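Local coordinates for ornithine carbamoyltransferase (Gloeobacter violaceus, PDB 3GD5), which probably catalyses the reversible transfer of the carbamoyl group from carbamoyl phosphate to ornithine, giving citrulline and phosphate in arginine biosynthesis, at residues A[275-280]-A[284-289]; A[190-195]-A[248-253]. All coordinates share one frame; numbering follows the deposited sequence.

Contact 1: A[275-280]-A[284-289]; sequences AHRGEE and EVMEGP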
ATOM      1  N   ALA A 275      23.154  13.484   7.529  1.00 35.82           N
ATOM      2  CA  ALA A 275      23.548  13.544   8.936  1.00 36.46           C
ATOM      3  C   ALA A 275      22.364  13.638   9.899  1.00 37.19           C
ATOM      4  O   ALA A 275      21.337  14.242   9.581  1.00 35.27           O
ATOM      5  CB  ALA A 275      24.472  14.737   9.153  1.00 36.15           C
ATOM      6  N   HIS A 276      22.515  13.039  11.076  1.00 36.31           N
ATOM      7  CA  HIS A 276      21.484  13.104  12.101  1.00 37.61           C
ATOM      8  C   HIS A 276      22.050  13.955  13.237  1.00 38.92           C
ATOM      9  O   HIS A 276      22.675  13.422  14.162  1.00 39.09           O
ATOM     10  CB  HIS A 276      21.130  11.713  12.642  1.00 36.86           C
ATOM     11  CG  HIS A 276      20.633  10.760  11.601  1.00 38.64           C
ATOM     12  ND1 HIS A 276      19.882  11.161  10.516  1.00 40.10           N
ATOM     13  CD2 HIS A 276      20.784   9.419  11.477  1.00 38.08           C
ATOM     14  CE1 HIS A 276      19.601  10.111   9.765  1.00 39.30           C
ATOM     15  NE2 HIS A 276      20.137   9.042  10.326  1.00 41.01           N
ATOM     16  N   ARG A 277      21.849  15.271  13.161  1.00 38.23           N
ATOM     17  CA  ARG A 277      22.354  16.170  14.192  1.00 38.97           C
ATOM     18  C   ARG A 277      21.949  15.656  15.568  1.00 38.30           C
ATOM     19  O   ARG A 277      20.842  15.154  15.753  1.00 37.18           O
ATOM     20  CB  ARG A 277      21.815  17.589  13.983  1.00 39.36           C
ATOM     21  CG  ARG A 277      22.306  18.254  12.706  1.00 45.50           C
ATOM     22  CD  ARG A 277      21.533  19.543  12.402  1.00 45.80           C
ATOM     23  NE  ARG A 277      21.533  19.836  10.972  1.00 49.43           N
ATOM     24  CZ  ARG A 277      22.599  20.221  10.286  1.00 49.22           C
ATOM     25  NH1 ARG A 277      23.755  20.367  10.907  1.00 54.63           N
ATOM     26  NH2 ARG A 277      22.517  20.448   8.983  1.00 47.60           N
ATOM     27  N   GLY A 278      22.858  15.764  16.528  1.00 38.47           N
ATOM     28  CA  GLY A 278      22.552  15.289  17.866  1.00 38.35           C
ATOM     29  C   GLY A 278      22.849  13.818  18.097  1.00 39.05           C
ATOM     30  O   GLY A 278      22.731  13.344  19.228  1.00 37.93           O
ATOM     31  N   GLU A 279      23.209  13.083  17.043  1.00 39.13           N
ATOM     32  CA  GLU A 279      23.543  11.661  17.194  1.00 40.77           C
ATOM     33  C   GLU A 279      25.020  11.464  16.925  1.00 41.10           C
ATOM     34  O   GLU A 279      25.836  11.555  17.842  1.00 41.55           O
ATOM     35  CB  GLU A 279      22.736  10.761  16.239  1.00 41.13           C
ATOM     36  CG  GLU A 279      21.222  10.841  16.421  1.00 45.25           C
ATOM     37  CD  GLU A 279      20.488   9.579  15.972  1.00 46.70           C
ATOM     38  OE1 GLU A 279      20.774   9.056  14.873  1.00 46.91           O
ATOM     39  OE2 GLU A 279      19.607   9.109  16.724  1.00 48.29           O
ATOM     40  N   GLU A 280      25.368  11.214  15.663  1.00 41.56           N
ATOM     41  CA  GLU A 280      26.760  10.993  15.300  1.00 40.17           C
ATOM     42  C   GLU A 280      27.552  12.294  15.192  1.00 40.33           C
ATOM     43  O   GLU A 280      28.780  12.266  15.169  1.00 38.25           O
ATOM     44  CB  GLU A 280      26.862  10.207  13.990  1.00 39.70           C
ATOM     45  CG  GLU A 280      26.559  11.016  12.734  1.00 39.72           C
ATOM     46  CD  GLU A 280      25.068  11.163  12.449  1.00 39.80           C
ATOM     47  OE1 GLU A 280      24.239  10.579  13.179  1.00 38.25           O
ATOM     48  OE2 GLU A 280      24.729  11.863  11.478  1.00 38.63           O
ATOM     49  N   GLU A 284      26.698  22.149  15.794  1.00 46.07           N
ATOM     50  CA  GLU A 284      27.839  23.036  15.987  1.00 46.44           C
ATOM     51  C   GLU A 284      29.042  22.638  15.140  1.00 45.77           C
ATOM     52  O   GLU A 284      29.614  23.466  14.426  1.00 44.25           O
ATOM     53  CB  GLU A 284      28.235  23.043  17.461  1.00 49.51           C
ATOM     54  CG  GLU A 284      29.402  23.951  17.802  1.00 53.05           C
ATOM     55  CD  GLU A 284      29.751  23.900  19.278  1.00 56.60           C
ATOM     56  OE1 GLU A 284      30.302  22.871  19.726  1.00 58.45           O
ATOM     57  OE2 GLU A 284      29.462  24.883  19.993  1.00 58.56           O
ATOM     58  N   VAL A 285      29.426  21.369  15.220  1.00 45.91           N
ATOM     59  CA  VAL A 285      30.569  20.886  14.458  1.00 45.49           C
ATOM     60  C   VAL A 285      30.245  20.850  12.969  1.00 45.36           C
ATOM     61  O   VAL A 285      31.033  21.308  12.137  1.00 45.17           O
ATOM     62  CB  VAL A 285      30.997  19.481  14.922  1.00 45.80           C
ATOM     63  CG1 VAL A 285      32.156  18.979  14.076  1.00 44.73           C
ATOM     64  CG2 VAL A 285      31.400  19.526  16.385  1.00 45.86           C
ATOM     65  N   MET A 286      29.079  20.315  12.633  1.00 44.80           N
ATOM     66  CA  MET A 286      28.681  20.231  11.232  1.00 43.81           C
ATOM     67  C   MET A 286      28.703  21.603  10.569  1.00 44.37           C
ATOM     68  O   MET A 286      29.168  21.749   9.440  1.00 44.67           O
ATOM     69  CB  MET A 286      27.277  19.652  11.122  1.00 42.38           C
ATOM     70  CG  MET A 286      27.168  18.483  10.170  1.00 41.17           C
ATOM     71  SD  MET A 286      25.479  17.995   9.977  1.00 33.80           S
ATOM     72  CE  MET A 286      25.245  18.427   8.231  1.00 37.81           C
ATOM     73  N   GLU A 287      28.186  22.602  11.277  1.00 45.43           N
ATOM     74  CA  GLU A 287      28.124  23.967  10.766  1.00 46.80           C
ATOM     75  C   GLU A 287      29.377  24.769  11.114  1.00 47.87           C
ATOM     76  O   GLU A 287      29.540  25.902  10.662  1.00 49.07           O
ATOM     77  CB  GLU A 287      26.899  24.683  11.349  1.00 47.72           C
ATOM     78  CG  GLU A 287      25.549  24.023  11.064  1.00 46.27           C
ATOM     79  CD  GLU A 287      25.221  23.975   9.581  1.00 45.50           C
ATOM     80  OE1 GLU A 287      25.855  24.716   8.804  1.00 44.14           O
ATOM     81  OE2 GLU A 287      24.317  23.202   9.196  1.00 46.22           O
ATOM     82  N   GLY A 288      30.256  24.178  11.918  1.00 48.79           N
ATOM     83  CA  GLY A 288      31.472  24.857  12.338  1.00 48.72           C
ATOM     84  C   GLY A 288      32.536  25.107  11.283  1.00 48.69           C
ATOM     85  O   GLY A 288      32.371  24.744  10.119  1.00 47.91           O
ATOM     86  N   PRO A 289      33.658  25.731  11.676  1.00 48.82           N
ATOM     87  CA  PRO A 289      34.778  26.052  10.785  1.00 48.71           C
ATOM     88  C   PRO A 289      35.720  24.908  10.402  1.00 47.47           C
ATOM     89  O   PRO A 289      36.566  25.079   9.521  1.00 45.58           O
ATOM     90  CB  PRO A 289      35.501  27.167  11.543  1.00 49.83           C
ATOM     91  CG  PRO A 289      35.314  26.768  12.957  1.00 49.89           C
ATOM     92  CD  PRO A 289      33.851  26.364  12.994  1.00 49.49           C
TER
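Arg277 and Ala275 meet Met286 and Glu287 in a small local contact, part apolar and part ionic, between the loop that follows strand 268-271 and the short helix 283-287 into which that loop runs. The backbones stay well apart, the nearest CA pair being Arg277 and Met286 at 8.1 Å, so side chains make the contact. Ala275 CB points at the helix and lies 3.5 Å from Met286 SD. The extended chi2 of Met286 (-174°) carries the sulfur out to this methyl, and a bend at chi3 turns CE toward Arg277, 3.5 Å from its NH2. Arg277 crosses this side chain at about a right angle. Its CG stands beside the backbone N and its chain runs extended to NE, carrying the guanidinium past the sulfur, with NH1 3.1 Å from Met286 SD. Beyond the methionine, Arg277 NH2 forms a salt bridge with Glu287 OE2 at 3.3 Å, and NH1 is almost as near to the same oxygen. Guanidinium and carboxylate planes are 30° apart, an oblique pairing. Glu287 folds at chi2 to present that oxygen. The strongest partner of Arg277 is Asp95 of the second subunit, with Asp283 of its own chain as a further salt bridge; that of Glu287 is Arg98 of the second subunit. Ala275 also packs near Leu273, assigned to carbamoyl phosphate binding by similarity and part of the family's HCLP segment. The contact is therefore one part of a charge network spanning two subunits, laid against a methionine that packs on Ala275. The carboxylates of Glu287, Asp283 and Asp95 of the second subunit probably offset the nearby Arg94 of that subunit, and the intersubunit salt bridges couple this loop to the oligomer interface.

Contact 2: A[190-195]-A[248-253]; sequences EGFTPD and QLFEQY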
ATOM      1  N   GLU A 190      31.450  -2.486  20.536  1.00 47.54           N
ATOM      2  CA  GLU A 190      31.875  -3.880  20.489  1.00 49.75           C
ATOM      3  C   GLU A 190      31.321  -4.756  19.360  1.00 49.95           C
ATOM      4  O   GLU A 190      32.089  -5.413  18.652  1.00 52.41           O
ATOM      5  CB  GLU A 190      31.579  -4.545  21.831  1.00 51.27           C
ATOM      6  CG  GLU A 190      32.036  -5.980  21.930  1.00 56.05           C
ATOM      7  CD  GLU A 190      31.920  -6.505  23.343  1.00 60.00           C
ATOM      8  OE1 GLU A 190      32.590  -5.939  24.235  1.00 61.06           O
ATOM      9  OE2 GLU A 190      31.159  -7.475  23.568  1.00 62.72           O
ATOM     10  N   GLY A 191      30.006  -4.785  19.188  1.00 47.01           N
ATOM     11  CA  GLY A 191      29.452  -5.630  18.141  1.00 46.96           C
ATOM     12  C   GLY A 191      29.282  -5.002  16.767  1.00 46.11           C
ATOM     13  O   GLY A 191      28.687  -5.604  15.868  1.00 45.98           O
ATOM     14  N   PHE A 192      29.806  -3.798  16.584  1.00 44.40           N
ATOM     15  CA  PHE A 192      29.662  -3.126  15.303  1.00 44.49           C
ATOM     16  C   PHE A 192      31.009  -2.767  14.715  1.00 43.87           C
ATOM     17  O   PHE A 192      31.190  -1.670  14.203  1.00 43.40           O
ATOM     18  CB  PHE A 192      28.813  -1.859  15.463  1.00 44.71           C
ATOM     19  CG  PHE A 192      27.434  -2.116  16.014  1.00 44.96           C
ATOM     20  CD1 PHE A 192      27.264  -2.528  17.333  1.00 44.75           C
ATOM     21  CD2 PHE A 192      26.311  -1.975  15.204  1.00 45.95           C
ATOM     22  CE1 PHE A 192      25.998  -2.801  17.842  1.00 45.85           C
ATOM     23  CE2 PHE A 192      25.035  -2.244  15.700  1.00 45.88           C
ATOM     24  CZ  PHE A 192      24.878  -2.661  17.026  1.00 46.99           C
ATOM     25  N   THR A 193      31.953  -3.698  14.786  1.00 44.06           N
ATOM     26  CA  THR A 193      33.290  -3.464  14.258  1.00 43.51           C
ATOM     27  C   THR A 193      33.332  -3.763  12.761  1.00 42.24           C
ATOM     28  O   THR A 193      32.442  -4.432  12.228  1.00 39.68           O
ATOM     29  CB  THR A 193      34.339  -4.361  14.971  1.00 45.96           C
ATOM     30  OG1 THR A 193      34.060  -5.741  14.696  1.00 46.19           O
ATOM     31  CG2 THR A 193      34.297  -4.136  16.475  1.00 45.30           C
ATOM     32  N   PRO A 194      34.364  -3.255  12.062  1.00 41.59           N
ATOM     33  CA  PRO A 194      34.536  -3.469  10.623  1.00 41.79           C
ATOM     34  C   PRO A 194      34.725  -4.956  10.373  1.00 42.79           C
ATOM     35  O   PRO A 194      35.130  -5.689  11.270  1.00 42.89           O
ATOM     36  CB  PRO A 194      35.819  -2.705  10.302  1.00 41.26           C
ATOM     37  CG  PRO A 194      35.897  -1.669  11.371  1.00 42.42           C
ATOM     38  CD  PRO A 194      35.447  -2.410  12.594  1.00 40.87           C
ATOM     39  N   ASP A 195      34.439  -5.392   9.154  1.00 44.63           N
ATOM     40  CA  ASP A 195      34.609  -6.788   8.773  1.00 46.01           C
ATOM     41  C   ASP A 195      36.089  -7.155   8.960  1.00 47.04           C
ATOM     42  O   ASP A 195      36.964  -6.607   8.283  1.00 48.32           O
ATOM     43  CB  ASP A 195      34.190  -6.959   7.313  1.00 47.25           C
ATOM     44  CG  ASP A 195      34.567  -8.309   6.744  1.00 50.30           C
ATOM     45  OD1 ASP A 195      35.127  -9.148   7.485  1.00 49.85           O
ATOM     46  OD2 ASP A 195      34.299  -8.526   5.539  1.00 51.73           O
ATOM     47  N   GLN A 248      22.239   4.211  23.773  1.00 73.56           N
ATOM     48  CA  GLN A 248      23.157   3.748  24.811  1.00 74.28           C
ATOM     49  C   GLN A 248      24.089   2.695  24.224  1.00 73.48           C
ATOM     50  O   GLN A 248      24.119   1.560  24.692  1.00 74.53           O
ATOM     51  CB  GLN A 248      22.376   3.132  25.978  1.00 75.68           C
ATOM     52  CG  GLN A 248      21.487   4.103  26.746  1.00 78.29           C
ATOM     53  CD  GLN A 248      22.279   5.076  27.599  1.00 79.31           C
ATOM     54  OE1 GLN A 248      23.005   4.671  28.510  1.00 79.97           O
ATOM     55  NE2 GLN A 248      22.142   6.366  27.311  1.00 79.63           N
ATOM     56  N   LEU A 249      24.850   3.076  23.204  1.00 71.48           N
ATOM     57  CA  LEU A 249      25.765   2.153  22.545  1.00 70.02           C
ATOM     58  C   LEU A 249      26.603   2.895  21.512  1.00 68.40           C
ATOM     59  O   LEU A 249      27.802   2.653  21.375  1.00 67.95           O
ATOM     60  CB  LEU A 249      24.969   1.040  21.862  1.00 70.83           C
ATOM     61  CG  LEU A 249      25.723  -0.070  21.129  1.00 72.06           C
ATOM     62  CD1 LEU A 249      26.790  -0.673  22.033  1.00 72.69           C
ATOM     63  CD2 LEU A 249      24.726  -1.135  20.695  1.00 72.40           C
ATOM     64  N   PHE A 250      25.953   3.801  20.789  1.00 66.23           N
ATOM     65  CA  PHE A 250      26.604   4.611  19.768  1.00 63.72           C
ATOM     66  C   PHE A 250      26.807   6.027  20.295  1.00 63.13           C
ATOM     67  O   PHE A 250      27.607   6.797  19.765  1.00 63.47           O
ATOM     68  CB  PHE A 250      25.731   4.658  18.516  1.00 62.46           C
ATOM     69  CG  PHE A 250      26.022   3.571  17.531  1.00 60.61           C
ATOM     70  CD1 PHE A 250      27.145   3.643  16.714  1.00 59.92           C
ATOM     71  CD2 PHE A 250      25.172   2.480  17.411  1.00 59.25           C
ATOM     72  CE1 PHE A 250      27.418   2.641  15.788  1.00 60.36           C
ATOM     73  CE2 PHE A 250      25.437   1.471  16.487  1.00 59.39           C
ATOM     74  CZ  PHE A 250      26.560   1.552  15.673  1.00 60.05           C
ATOM     75  N   GLU A 251      26.070   6.344  21.352  1.00 61.91           N
ATOM     76  CA  GLU A 251      26.093   7.650  22.000  1.00 61.88           C
ATOM     77  C   GLU A 251      27.472   8.298  22.154  1.00 60.63           C
ATOM     78  O   GLU A 251      27.661   9.454  21.783  1.00 59.60           O
ATOM     79  CB  GLU A 251      25.431   7.524  23.373  1.00 64.03           C
ATOM     80  CG  GLU A 251      24.924   8.821  23.963  1.00 66.30           C
ATOM     81  CD  GLU A 251      24.221   8.600  25.289  1.00 68.08           C
ATOM     82  OE1 GLU A 251      23.665   9.577  25.838  1.00 68.80           O
ATOM     83  OE2 GLU A 251      24.230   7.448  25.782  1.00 66.73           O
ATOM     84  N   GLN A 252      28.427   7.551  22.703  1.00 59.80           N
ATOM     85  CA  GLN A 252      29.783   8.056  22.936  1.00 58.12           C
ATOM     86  C   GLN A 252      30.602   8.241  21.658  1.00 56.50           C
ATOM     87  O   GLN A 252      31.702   8.801  21.693  1.00 54.94           O
ATOM     88  CB  GLN A 252      30.542   7.108  23.873  1.00 59.61           C
ATOM     89  CG  GLN A 252      29.689   6.482  24.969  1.00 63.33           C
ATOM     90  CD  GLN A 252      29.008   5.185  24.532  1.00 65.88           C
ATOM     91  OE1 GLN A 252      28.378   5.115  23.469  1.00 65.64           O
ATOM     92  NE2 GLN A 252      29.129   4.151  25.361  1.00 66.32           N
ATOM     93  N   TYR A 253      30.066   7.769  20.538  1.00 54.30           N
ATOM     94  CA  TYR A 253      30.749   7.855  19.253  1.00 52.82           C
ATOM     95  C   TYR A 253      30.245   9.029  18.427  1.00 53.20           C
ATOM     96  O   TYR A 253      29.941   8.899  17.237  1.00 56.06           O
ATOM     97  CB  TYR A 253      30.552   6.545  18.498  1.00 51.28           C
ATOM     98  CG  TYR A 253      31.162   5.373  19.223  1.00 50.42           C
ATOM     99  CD1 TYR A 253      32.476   4.979  18.966  1.00 48.80           C
ATOM    100  CD2 TYR A 253      30.445   4.687  20.204  1.00 47.73           C
ATOM    101  CE1 TYR A 253      33.062   3.935  19.664  1.00 47.69           C
ATOM    102  CE2 TYR A 253      31.025   3.643  20.911  1.00 48.61           C
ATOM    103  CZ  TYR A 253      32.336   3.274  20.637  1.00 48.17           C
ATOM    104  OH  TYR A 253      32.931   2.260  21.352  1.00 48.34           O
TER
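Phe192 offers a ring face to the edge of Phe250, a T-shaped pair with centroids 5.0 Å apart and planes at 71°. Phe250 CE2 sits 3.7 Å above the Phe192 ring plane, displaced toward its rim, and the shortest approach between the two rings is Phe192 CD2 to Phe250 CZ at 3.6 Å. Leu249 supplies the other tight point: its chi1 (-179°) sends the branch toward Phe192, and chi2 then sets CD2 3.5 Å from Phe192 CE1, oblique to the ring. All three side chains are buried. Toward solvent the contact thins out at the exposed Glu190, whose carboxylate end leads away from 248-253. The buried side is completed by other partners: Phe250 stacks on Trp234, and His245 of the third subunit meets the Phe192 ring with the planes nearly perpendicular. Leu249 of that subunit also packs on Phe192. Both segments come from connections beyond the C-terminal ends of parallel strands, 183-187 and 228-231, so this aromatic cluster belongs to the loop rim of the Rossmann-like Asp/Orn-binding domain, at a subunit interface.

Overall arrangement
From the N terminus, the chain leaves strand 183-187 through 190-195, and contact 2 closes only after helix 196-209, strand 213-216, strand 228-231 and an unmodelled loop have passed, when helix 247-250 arrives. Contact 1 follows strand 268-271 and closes a far shorter loop, with three residues between its segments. The two therefore neither nest nor cross, but stand in series within one domain. Their centres are 19 Å apart and their nearest atoms about 4 Å, without touching. Trp234 links them, stacking on Phe250 and meeting Glu279; Gln254, just after 248-253, also bonds to Glu279 O. Each contact faces a different neighbouring subunit.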